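Local atomic coordinates of KLLA0E08119p (Kluyveromyces lactis, PDB entry 3VA7), a protein that probably carboxylates urea with ATP and bicarbonate through a biotin prosthetic group, this chain comprising its biotin carboxylase, carboxyltransferase and biotin carrier parts. Residues C942-W956 against T1011-V1024. Numbering follows the deposited sequence.
Sequences CVTRYRETIRSEAPW and TKYNPSRTYTARGV. With BTI (5-(hexahydro-2-oxo-1H-thieno[3,4-D]imidazol-6-yl)pentanal), chain B.
With CG anti to the backbone N (chi1 180°), Y946 swings its ring off helix 937-949 onto Y1013, whose own CG lies beside the backbone N (chi1 -81°). The edge of Y1013 meets the face of Y946 in a T-shaped pair, centroids 4.8 Å apart and planes at 62°. Beyond the ring, Y946 OH donates to P1015 O at 2.6 Å, in the carbonyl plane; the peptide bond before P1015 is cis. W956 completes the aromatic cluster, its NE1 3.2 Å above the centre of one Y1013 face, while R1017 NH1 covers the opposite face. In the carboxyltransferase domain, helix 937-949 and the chain after it pack on the loop before strand 1024-1028, and this loop carries S1016 of the biotin pocket: OG lies 3.6 Å from BTI C4. A phenylalanine in place of Y946 would probably leave P1015 O without this hydroxyl donor. R1017 grips T1020 OG1 side-on through NE and NH2, and T1020 OG1 also bonds to S1040 O. Nearby, Y1019 CB sits over the R945 guanidinium's face, guanidinium and ring planes nearly parallel, and R945 NH2 forms a salt bridge with E1199. At the helix's earlier turn, C942 SG packs 3.7 Å from A1021 CB, and a water donates to both C942 O and Y1019 O.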
ATOM      1  N   CYS A 942       0.134 -17.995 -14.170  1.00 29.03           N
ATOM      2  CA  CYS A 942      -1.185 -17.413 -13.872  1.00 29.09           C
ATOM      3  C   CYS A 942      -2.177 -18.272 -14.590  1.00 28.47           C
ATOM      4  O   CYS A 942      -3.222 -18.566 -14.064  1.00 29.04           O
ATOM      5  CB  CYS A 942      -1.324 -15.960 -14.352  1.00 29.21           C
ATOM      6  SG  CYS A 942      -0.601 -14.667 -13.324  1.00 32.24           S
ATOM      7  N   VAL A 943      -1.819 -18.696 -15.791  1.00 28.73           N
ATOM      8  CA  VAL A 943      -2.647 -19.622 -16.546  1.00 29.49           C
ATOM      9  C   VAL A 943      -2.657 -20.988 -15.866  1.00 30.19           C
ATOM     10  O   VAL A 943      -3.714 -21.634 -15.766  1.00 32.00           O
ATOM     11  CB  VAL A 943      -2.210 -19.771 -18.012  1.00 29.78           C
ATOM     12  CG1 VAL A 943      -3.206 -20.633 -18.728  1.00 28.95           C
ATOM     13  CG2 VAL A 943      -2.070 -18.389 -18.713  1.00 28.20           C
ATOM     14  N   THR A 944      -1.513 -21.431 -15.363  1.00 29.34           N
ATOM     15  CA  THR A 944      -1.488 -22.697 -14.680  1.00 28.34           C
ATOM     16  C   THR A 944      -2.474 -22.741 -13.522  1.00 27.93           C
ATOM     17  O   THR A 944      -3.280 -23.645 -13.407  1.00 28.36           O
ATOM     18  CB  THR A 944      -0.050 -23.118 -14.266  1.00 29.53           C
ATOM     19  OG1 THR A 944       0.676 -23.467 -15.465  1.00 27.78           O
ATOM     20  CG2 THR A 944      -0.088 -24.304 -13.217  1.00 24.12           C
ATOM     21  N   ARG A 945      -2.402 -21.764 -12.665  1.00 27.92           N
ATOM     22  CA  ARG A 945      -3.309 -21.687 -11.551  1.00 28.35           C
ATOM     23  C   ARG A 945      -4.787 -21.714 -12.065  1.00 28.91           C
ATOM     24  O   ARG A 945      -5.706 -22.322 -11.467  1.00 28.84           O
ATOM     25  CB  ARG A 945      -2.997 -20.396 -10.801  1.00 28.20           C
ATOM     26  CG  ARG A 945      -4.131 -19.862  -9.972  1.00 28.18           C
ATOM     27  CD  ARG A 945      -3.659 -18.871  -8.854  1.00 28.04           C
ATOM     28  NE  ARG A 945      -4.840 -18.640  -8.007  1.00 31.71           N
ATOM     29  CZ  ARG A 945      -4.869 -17.984  -6.855  1.00 30.56           C
ATOM     30  NH1 ARG A 945      -3.769 -17.403  -6.355  1.00 24.28           N
ATOM     31  NH2 ARG A 945      -6.042 -17.884  -6.239  1.00 29.85           N
ATOM     32  N   TYR A 946      -5.024 -21.076 -13.200  1.00 28.06           N
ATOM     33  CA  TYR A 946      -6.379 -21.052 -13.693  1.00 28.00           C
ATOM     34  C   TYR A 946      -6.793 -22.466 -14.161  1.00 28.26           C
ATOM     35  O   TYR A 946      -7.915 -22.916 -13.924  1.00 28.29           O
ATOM     36  CB  TYR A 946      -6.498 -19.996 -14.784  1.00 27.36           C
ATOM     37  CG  TYR A 946      -7.837 -19.919 -15.338  1.00 26.36           C
ATOM     38  CD1 TYR A 946      -8.836 -19.206 -14.670  1.00 29.96           C
ATOM     39  CD2 TYR A 946      -8.162 -20.618 -16.506  1.00 24.96           C
ATOM     40  CE1 TYR A 946     -10.156 -19.165 -15.177  1.00 28.78           C
ATOM     41  CE2 TYR A 946      -9.466 -20.581 -17.026  1.00 24.91           C
ATOM     42  CZ  TYR A 946     -10.443 -19.840 -16.351  1.00 27.67           C
ATOM     43  OH  TYR A 946     -11.718 -19.758 -16.870  1.00 35.18           O
ATOM     44  N   ARG A 947      -5.853 -23.169 -14.782  1.00 28.74           N
ATOM     45  CA  ARG A 947      -6.090 -24.566 -15.197  1.00 29.72           C
ATOM     46  C   ARG A 947      -6.341 -25.507 -14.031  1.00 29.17           C
ATOM     47  O   ARG A 947      -7.134 -26.417 -14.152  1.00 28.34           O
ATOM     48  CB  ARG A 947      -4.969 -25.110 -16.095  1.00 28.59           C
ATOM     49  CG  ARG A 947      -4.983 -24.505 -17.470  1.00 29.41           C
ATOM     50  CD  ARG A 947      -3.877 -25.094 -18.384  1.00 33.73           C
ATOM     51  NE  ARG A 947      -2.526 -24.962 -17.824  1.00 30.88           N
ATOM     52  CZ  ARG A 947      -1.914 -25.951 -17.164  1.00 32.91           C
ATOM     53  NH1 ARG A 947      -2.541 -27.137 -16.996  1.00 27.35           N
ATOM     54  NH2 ARG A 947      -0.689 -25.754 -16.671  1.00 30.48           N
ATOM     55  N   GLU A 948      -5.668 -25.278 -12.917  1.00 29.96           N
ATOM     56  CA  GLU A 948      -5.778 -26.224 -11.851  1.00 31.82           C
ATOM     57  C   GLU A 948      -6.819 -25.825 -10.809  1.00 32.62           C
ATOM     58  O   GLU A 948      -7.224 -26.661  -9.986  1.00 33.41           O
ATOM     59  CB  GLU A 948      -4.402 -26.779 -11.331  1.00 31.83           C
ATOM     60  CG  GLU A 948      -3.370 -25.760 -11.017  1.00 35.76           C
ATOM     61  CD  GLU A 948      -1.948 -26.269 -10.805  1.00 37.79           C
ATOM     62  OE1 GLU A 948      -1.390 -25.821  -9.780  1.00 43.66           O
ATOM     63  OE2 GLU A 948      -1.354 -26.993 -11.651  1.00 35.34           O
ATOM     64  N   THR A 949      -7.347 -24.588 -10.879  1.00 32.89           N
ATOM     65  CA  THR A 949      -8.280 -24.183  -9.824  1.00 31.00           C
ATOM     66  C   THR A 949      -9.685 -23.962 -10.302  1.00 30.40           C
ATOM     67  O   THR A 949     -10.591 -23.922  -9.476  1.00 29.15           O
ATOM     68  CB  THR A 949      -7.855 -22.929  -9.098  1.00 30.99           C
ATOM     69  OG1 THR A 949      -7.903 -21.845 -10.031  1.00 31.62           O
ATOM     70  CG2 THR A 949      -6.469 -23.086  -8.508  1.00 29.83           C
ATOM     71  N   ILE A 950      -9.876 -23.786 -11.609  1.00 30.10           N
ATOM     72  CA  ILE A 950     -11.169 -23.251 -12.094  1.00 29.88           C
ATOM     73  C   ILE A 950     -11.704 -23.942 -13.325  1.00 30.62           C
ATOM     74  O   ILE A 950     -12.814 -24.456 -13.293  1.00 30.52           O
ATOM     75  CB  ILE A 950     -11.108 -21.705 -12.367  1.00 29.41           C
ATOM     76  CG1 ILE A 950     -10.979 -20.944 -11.055  1.00 28.04           C
ATOM     77  CG2 ILE A 950     -12.312 -21.218 -13.221  1.00 27.35           C
ATOM     78  CD1 ILE A 950     -10.958 -19.366 -11.220  1.00 28.29           C
ATOM     79  N   ARG A 951     -10.914 -23.905 -14.405  1.00 30.83           N
ATOM     80  CA  ARG A 951     -11.250 -24.526 -15.656  1.00 32.19           C
ATOM     81  C   ARG A 951      -9.988 -25.085 -16.307  1.00 33.30           C
ATOM     82  O   ARG A 951      -9.102 -24.308 -16.711  1.00 34.15           O
ATOM     83  CB  ARG A 951     -11.854 -23.510 -16.609  1.00 32.18           C
ATOM     84  CG  ARG A 951     -12.426 -24.178 -17.846  1.00 32.85           C
ATOM     85  CD  ARG A 951     -13.498 -23.324 -18.469  1.00 34.89           C
ATOM     86  NE  ARG A 951     -13.999 -23.935 -19.696  1.00 37.57           N
ATOM     87  CZ  ARG A 951     -15.112 -23.585 -20.333  1.00 37.26           C
ATOM     88  NH1 ARG A 951     -15.891 -22.626 -19.851  1.00 42.02           N
ATOM     89  NH2 ARG A 951     -15.466 -24.209 -21.448  1.00 34.78           N
ATOM     90  N   SER A 952      -9.905 -26.406 -16.456  1.00 33.15           N
ATOM     91  CA  SER A 952      -8.662 -27.013 -16.946  1.00 33.33           C
ATOM     92  C   SER A 952      -8.577 -27.181 -18.473  1.00 32.51           C
ATOM     93  O   SER A 952      -7.477 -27.393 -19.032  1.00 31.01           O
ATOM     94  CB  SER A 952      -8.423 -28.353 -16.251  1.00 33.67           C
ATOM     95  OG  SER A 952      -9.269 -29.346 -16.817  1.00 35.95           O
ATOM     96  N   GLU A 953      -9.739 -27.115 -19.134  1.00 32.48           N
ATOM     97  CA  GLU A 953      -9.795 -27.137 -20.618  1.00 31.94           C
ATOM     98  C   GLU A 953     -10.714 -26.070 -21.157  1.00 30.64           C
ATOM     99  O   GLU A 953     -11.809 -25.809 -20.617  1.00 29.81           O
ATOM    100  CB  GLU A 953     -10.230 -28.504 -21.144  1.00 32.56           C
ATOM    101  CG  GLU A 953      -9.285 -29.639 -20.705  1.00 38.16           C
ATOM    102  CD  GLU A 953      -9.764 -31.015 -21.219  1.00 48.09           C
ATOM    103  OE1 GLU A 953     -10.828 -31.550 -20.740  1.00 49.27           O
ATOM    104  OE2 GLU A 953      -9.063 -31.560 -22.113  1.00 50.17           O
ATOM    105  N   ALA A 954     -10.289 -25.463 -22.254  1.00 29.29           N
ATOM    106  CA  ALA A 954     -11.086 -24.405 -22.857  1.00 28.24           C
ATOM    107  C   ALA A 954     -10.417 -24.149 -24.166  1.00 27.31           C
ATOM    108  O   ALA A 954      -9.286 -24.538 -24.319  1.00 27.56           O
ATOM    109  CB  ALA A 954     -11.089 -23.162 -21.988  1.00 27.76           C
ATOM    110  N   PRO A 955     -11.129 -23.564 -25.150  1.00 27.01           N
ATOM    111  CA  PRO A 955     -10.450 -23.370 -26.420  1.00 25.98           C
ATOM    112  C   PRO A 955      -9.260 -22.415 -26.302  1.00 26.55           C
ATOM    113  O   PRO A 955      -8.498 -22.275 -27.267  1.00 26.48           O
ATOM    114  CB  PRO A 955     -11.548 -22.752 -27.305  1.00 26.22           C
ATOM    115  CG  PRO A 955     -12.822 -23.198 -26.699  1.00 25.59           C
ATOM    116  CD  PRO A 955     -12.593 -23.341 -25.247  1.00 26.03           C
ATOM    117  N   TRP A 956      -9.104 -21.716 -25.163  1.00 26.62           N
ATOM    118  CA  TRP A 956      -8.003 -20.712 -25.051  1.00 27.07           C
ATOM    119  C   TRP A 956      -6.928 -21.249 -24.137  1.00 27.58           C
ATOM    120  O   TRP A 956      -6.028 -20.543 -23.687  1.00 28.26           O
ATOM    121  CB  TRP A 956      -8.507 -19.307 -24.575  1.00 26.62           C
ATOM    122  CG  TRP A 956      -9.073 -19.308 -23.180  1.00 25.06           C
ATOM    123  CD1 TRP A 956      -8.404 -19.101 -21.987  1.00 25.22           C
ATOM    124  CD2 TRP A 956     -10.412 -19.592 -22.835  1.00 23.08           C
ATOM    125  NE1 TRP A 956      -9.276 -19.225 -20.916  1.00 23.02           N
ATOM    126  CE2 TRP A 956     -10.518 -19.518 -21.431  1.00 22.74           C
ATOM    127  CE3 TRP A 956     -11.553 -19.882 -23.584  1.00 26.17           C
ATOM    128  CZ2 TRP A 956     -11.710 -19.725 -20.777  1.00 24.44           C
ATOM    129  CZ3 TRP A 956     -12.744 -20.099 -22.921  1.00 25.14           C
ATOM    130  CH2 TRP A 956     -12.809 -20.033 -21.533  1.00 24.04           C
ATOM    131  N   THR A1011     -10.835 -13.625 -27.202  1.00 23.88           N
ATOM    132  CA  THR A1011     -11.971 -13.720 -26.327  1.00 25.20           C
ATOM    133  C   THR A1011     -11.441 -13.468 -24.922  1.00 25.74           C
ATOM    134  O   THR A1011     -10.239 -13.569 -24.670  1.00 26.26           O
ATOM    135  CB  THR A1011     -12.662 -15.119 -26.334  1.00 26.00           C
ATOM    136  OG1 THR A1011     -13.810 -15.076 -25.482  1.00 28.93           O
ATOM    137  CG2 THR A1011     -11.746 -16.239 -25.749  1.00 25.97           C
ATOM    138  N   LYS A1012     -12.340 -13.145 -24.013  1.00 25.92           N
ATOM    139  CA  LYS A1012     -11.988 -12.939 -22.639  1.00 26.83           C
ATOM    140  C   LYS A1012     -12.342 -14.233 -21.955  1.00 28.06           C
ATOM    141  O   LYS A1012     -13.115 -15.034 -22.513  1.00 29.43           O
ATOM    142  CB  LYS A1012     -12.768 -11.751 -22.117  1.00 26.66           C
ATOM    143  CG  LYS A1012     -12.208 -10.401 -22.685  1.00 24.65           C
ATOM    144  CD  LYS A1012     -13.312  -9.498 -23.199  1.00 24.24           C
ATOM    145  CE  LYS A1012     -12.799  -8.121 -23.477  1.00 24.95           C
ATOM    146  NZ  LYS A1012     -13.870  -7.247 -23.948  1.00 26.63           N
ATOM    147  N   TYR A1013     -11.761 -14.502 -20.797  1.00 27.84           N
ATOM    148  CA  TYR A1013     -11.985 -15.795 -20.188  1.00 27.97           C
ATOM    149  C   TYR A1013     -13.471 -16.053 -19.844  1.00 28.72           C
ATOM    150  O   TYR A1013     -14.268 -15.113 -19.636  1.00 28.65           O
ATOM    151  CB  TYR A1013     -11.131 -15.927 -18.928  1.00 28.18           C
ATOM    152  CG  TYR A1013      -9.651 -16.315 -19.112  1.00 28.11           C
ATOM    153  CD1 TYR A1013      -8.882 -15.866 -20.224  1.00 25.78           C
ATOM    154  CD2 TYR A1013      -9.003 -17.093 -18.143  1.00 29.28           C
ATOM    155  CE1 TYR A1013      -7.540 -16.215 -20.365  1.00 25.78           C
ATOM    156  CE2 TYR A1013      -7.620 -17.441 -18.269  1.00 27.51           C
ATOM    157  CZ  TYR A1013      -6.917 -17.004 -19.357  1.00 27.66           C
ATOM    158  OH  TYR A1013      -5.597 -17.343 -19.442  1.00 28.43           O
ATOM    159  N   ASN A1014     -13.841 -17.337 -19.815  1.00 28.36           N
ATOM    160  CA  ASN A1014     -15.149 -17.764 -19.412  1.00 27.23           C
ATOM    161  C   ASN A1014     -15.045 -18.947 -18.466  1.00 27.52           C
ATOM    162  O   ASN A1014     -14.902 -20.088 -18.911  1.00 27.37           O
ATOM    163  CB  ASN A1014     -15.968 -18.096 -20.658  1.00 26.90           C
ATOM    164  CG  ASN A1014     -17.224 -18.920 -20.353  1.00 28.58           C
ATOM    165  OD1 ASN A1014     -17.601 -19.808 -21.147  1.00 37.55           O
ATOM    166  ND2 ASN A1014     -17.844 -18.682 -19.207  1.00 22.95           N
ATOM    167  N   PRO A1015     -15.131 -18.708 -17.150  1.00 27.74           N
ATOM    168  CA  PRO A1015     -15.293 -17.447 -16.437  1.00 28.35           C
ATOM    169  C   PRO A1015     -13.930 -16.824 -16.230  1.00 28.46           C
ATOM    170  O   PRO A1015     -12.914 -17.465 -16.514  1.00 30.11           O
ATOM    171  CB  PRO A1015     -15.834 -17.895 -15.048  1.00 28.04           C
ATOM    172  CG  PRO A1015     -15.199 -19.150 -14.797  1.00 26.70           C
ATOM    173  CD  PRO A1015     -15.011 -19.827 -16.198  1.00 27.75           C
ATOM    174  N   SER A1016     -13.892 -15.626 -15.665  1.00 27.00           N
ATOM    175  CA  SER A1016     -12.620 -14.954 -15.451  1.00 25.34           C
ATOM    176  C   SER A1016     -11.752 -15.612 -14.376  1.00 24.83           C
ATOM    177  O   SER A1016     -12.239 -16.326 -13.525  1.00 24.55           O
ATOM    178  CB  SER A1016     -12.888 -13.483 -15.165  1.00 24.94           C
ATOM    179  OG  SER A1016     -13.892 -13.338 -14.165  1.00 23.91           O
ATOM    180  N   ARG A1017     -10.453 -15.329 -14.402  1.00 25.69           N
ATOM    181  CA  ARG A1017      -9.494 -15.761 -13.361  1.00 24.59           C
ATOM    182  C   ARG A1017      -9.832 -15.018 -12.107  1.00 25.44           C
ATOM    183  O   ARG A1017     -10.494 -13.985 -12.184  1.00 26.97           O
ATOM    184  CB  ARG A1017      -8.074 -15.384 -13.745  1.00 23.63           C
ATOM    185  CG  ARG A1017      -7.536 -16.044 -14.994  1.00 21.46           C
ATOM    186  CD  ARG A1017      -6.058 -15.643 -15.219  1.00 22.48           C
ATOM    187  NE  ARG A1017      -5.867 -14.185 -15.198  1.00 22.41           N
ATOM    188  CZ  ARG A1017      -6.114 -13.378 -16.237  1.00 22.23           C
ATOM    189  NH1 ARG A1017      -6.547 -13.838 -17.430  1.00 18.23           N
ATOM    190  NH2 ARG A1017      -5.939 -12.085 -16.078  1.00 21.98           N
ATOM    191  N   THR A1018      -9.349 -15.496 -10.967  1.00 24.99           N
ATOM    192  CA  THR A1018      -9.455 -14.762  -9.737  1.00 25.94           C
ATOM    193  C   THR A1018      -8.138 -14.099  -9.371  1.00 25.67           C
ATOM    194  O   THR A1018      -8.081 -13.268  -8.435  1.00 25.60           O
ATOM    195  CB  THR A1018      -9.778 -15.662  -8.583  1.00 26.86           C
ATOM    196  OG1 THR A1018      -8.817 -16.726  -8.526  1.00 29.12           O
ATOM    197  CG2 THR A1018     -11.166 -16.241  -8.769  1.00 28.00           C
ATOM    198  N   TYR A1019      -7.083 -14.486 -10.089  1.00 24.60           N
ATOM    199  CA  TYR A1019      -5.713 -14.051  -9.765  1.00 24.00           C
ATOM    200  C   TYR A1019      -4.883 -13.718 -11.039  1.00 23.03           C
ATOM    201  O   TYR A1019      -4.911 -14.460 -12.049  1.00 22.41           O
ATOM    202  CB  TYR A1019      -4.979 -15.062  -8.810  1.00 23.38           C
ATOM    203  CG  TYR A1019      -3.525 -14.650  -8.703  1.00 26.19           C
ATOM    204  CD1 TYR A1019      -3.094 -13.800  -7.656  1.00 24.73           C
ATOM    205  CD2 TYR A1019      -2.569 -15.035  -9.735  1.00 25.73           C
ATOM    206  CE1 TYR A1019      -1.757 -13.364  -7.588  1.00 26.84           C
ATOM    207  CE2 TYR A1019      -1.245 -14.598  -9.703  1.00 22.32           C
ATOM    208  CZ  TYR A1019      -0.850 -13.750  -8.630  1.00 28.28           C
ATOM    209  OH  TYR A1019       0.429 -13.287  -8.576  1.00 29.85           O
ATOM    210  N   THR A1020      -4.155 -12.605 -10.996  1.00 22.37           N
ATOM    211  CA  THR A1020      -3.253 -12.234 -12.092  1.00 23.23           C
ATOM    212  C   THR A1020      -2.070 -11.534 -11.451  1.00 24.16           C
ATOM    213  O   THR A1020      -2.184 -10.936 -10.355  1.00 24.86           O
ATOM    214  CB  THR A1020      -3.952 -11.297 -13.132  1.00 24.14           C
ATOM    215  OG1 THR A1020      -5.271 -11.802 -13.414  1.00 22.14           O
ATOM    216  CG2 THR A1020      -3.113 -11.173 -14.481  1.00 22.24           C
ATOM    217  N   ALA A1021      -0.919 -11.626 -12.096  1.00 24.32           N
ATOM    218  CA  ALA A1021       0.326 -11.157 -11.470  1.00 24.23           C
ATOM    219  C   ALA A1021       0.457  -9.707 -11.869  1.00 24.66           C
ATOM    220  O   ALA A1021       0.037  -9.329 -12.978  1.00 24.91           O
ATOM    221  CB  ALA A1021       1.579 -11.990 -11.967  1.00 22.61           C
ATOM    222  N   ARG A1022       1.082  -8.909 -11.000  1.00 24.96           N
ATOM    223  CA  ARG A1022       1.354  -7.481 -11.280  1.00 24.89           C
ATOM    224  C   ARG A1022       2.215  -7.285 -12.530  1.00 24.17           C
ATOM    225  O   ARG A1022       3.268  -7.905 -12.684  1.00 24.76           O
ATOM    226  CB  ARG A1022       2.057  -6.905 -10.046  1.00 25.88           C
ATOM    227  CG  ARG A1022       2.638  -5.493 -10.120  1.00 27.85           C
ATOM    228  CD  ARG A1022       2.653  -4.869  -8.746  1.00 27.77           C
ATOM    229  NE  ARG A1022       3.869  -4.090  -8.434  1.00 35.64           N
ATOM    230  CZ  ARG A1022       5.074  -4.608  -8.242  1.00 37.58           C
ATOM    231  NH1 ARG A1022       5.241  -5.909  -8.362  1.00 44.83           N
ATOM    232  NH2 ARG A1022       6.111  -3.848  -7.933  1.00 38.05           N
ATOM    233  N   GLY A1023       1.763  -6.434 -13.436  1.00 23.82           N
ATOM    234  CA  GLY A1023       2.511  -6.107 -14.650  1.00 22.03           C
ATOM    235  C   GLY A1023       2.227  -7.004 -15.840  1.00 21.46           C
ATOM    236  O   GLY A1023       2.682  -6.714 -16.950  1.00 21.00           O
ATOM    237  N   VAL A1024       1.473  -8.082 -15.627  1.00 21.29           N
ATOM    238  CA  VAL A1024       1.056  -8.958 -16.745  1.00 21.28           C
ATOM    239  C   VAL A1024       0.364  -8.166 -17.872  1.00 21.83           C
ATOM    240  O   VAL A1024      -0.452  -7.281 -17.604  1.00 22.85           O
ATOM    241  CB  VAL A1024       0.163 -10.086 -16.237  1.00 21.54           C
ATOM    242  CG1 VAL A1024      -0.574 -10.749 -17.359  1.00 20.76           C
ATOM    243  CG2 VAL A1024       1.010 -11.128 -15.462  1.00 22.03           C
TER
HETATM  244  C11 BTI B1901     -14.220 -12.041  -8.169  1.00 25.60           C
HETATM  245  O11 BTI B1901     -13.629 -12.900  -8.894  1.00 24.16           O
HETATM  246  C10 BTI B1901     -14.781 -10.679  -8.679  1.00 21.46           C
HETATM  247  C9  BTI B1901     -14.438 -10.477 -10.154  1.00 18.39           C
HETATM  248  C8  BTI B1901     -15.180  -9.353 -10.865  1.00 21.52           C
HETATM  249  C7  BTI B1901     -15.219  -9.463 -12.403  1.00 20.98           C
HETATM  250  C2  BTI B1901     -13.881  -9.716 -13.065  1.00 22.09           C
HETATM  251  S1  BTI B1901     -12.695  -8.447 -12.731  1.00 26.18           S
HETATM  252  C6  BTI B1901     -11.743  -8.780 -14.172  1.00 24.36           C
HETATM  253  C5  BTI B1901     -12.654  -9.411 -15.202  1.00 25.05           C
HETATM  254  N3  BTI B1901     -12.976  -8.293 -16.050  1.00 23.28           N
HETATM  255  C3  BTI B1901     -14.226  -7.938 -15.906  1.00 25.41           C
HETATM  256  O3  BTI B1901     -14.791  -6.975 -16.606  1.00 28.17           O
HETATM  257  N2  BTI B1901     -14.857  -8.683 -15.023  1.00 26.61           N
HETATM  258  C4  BTI B1901     -14.006  -9.780 -14.578  1.00 25.69           C
HETATM  259  O   HOH W   1      -4.753 -17.447 -12.196  1.00 19.94           O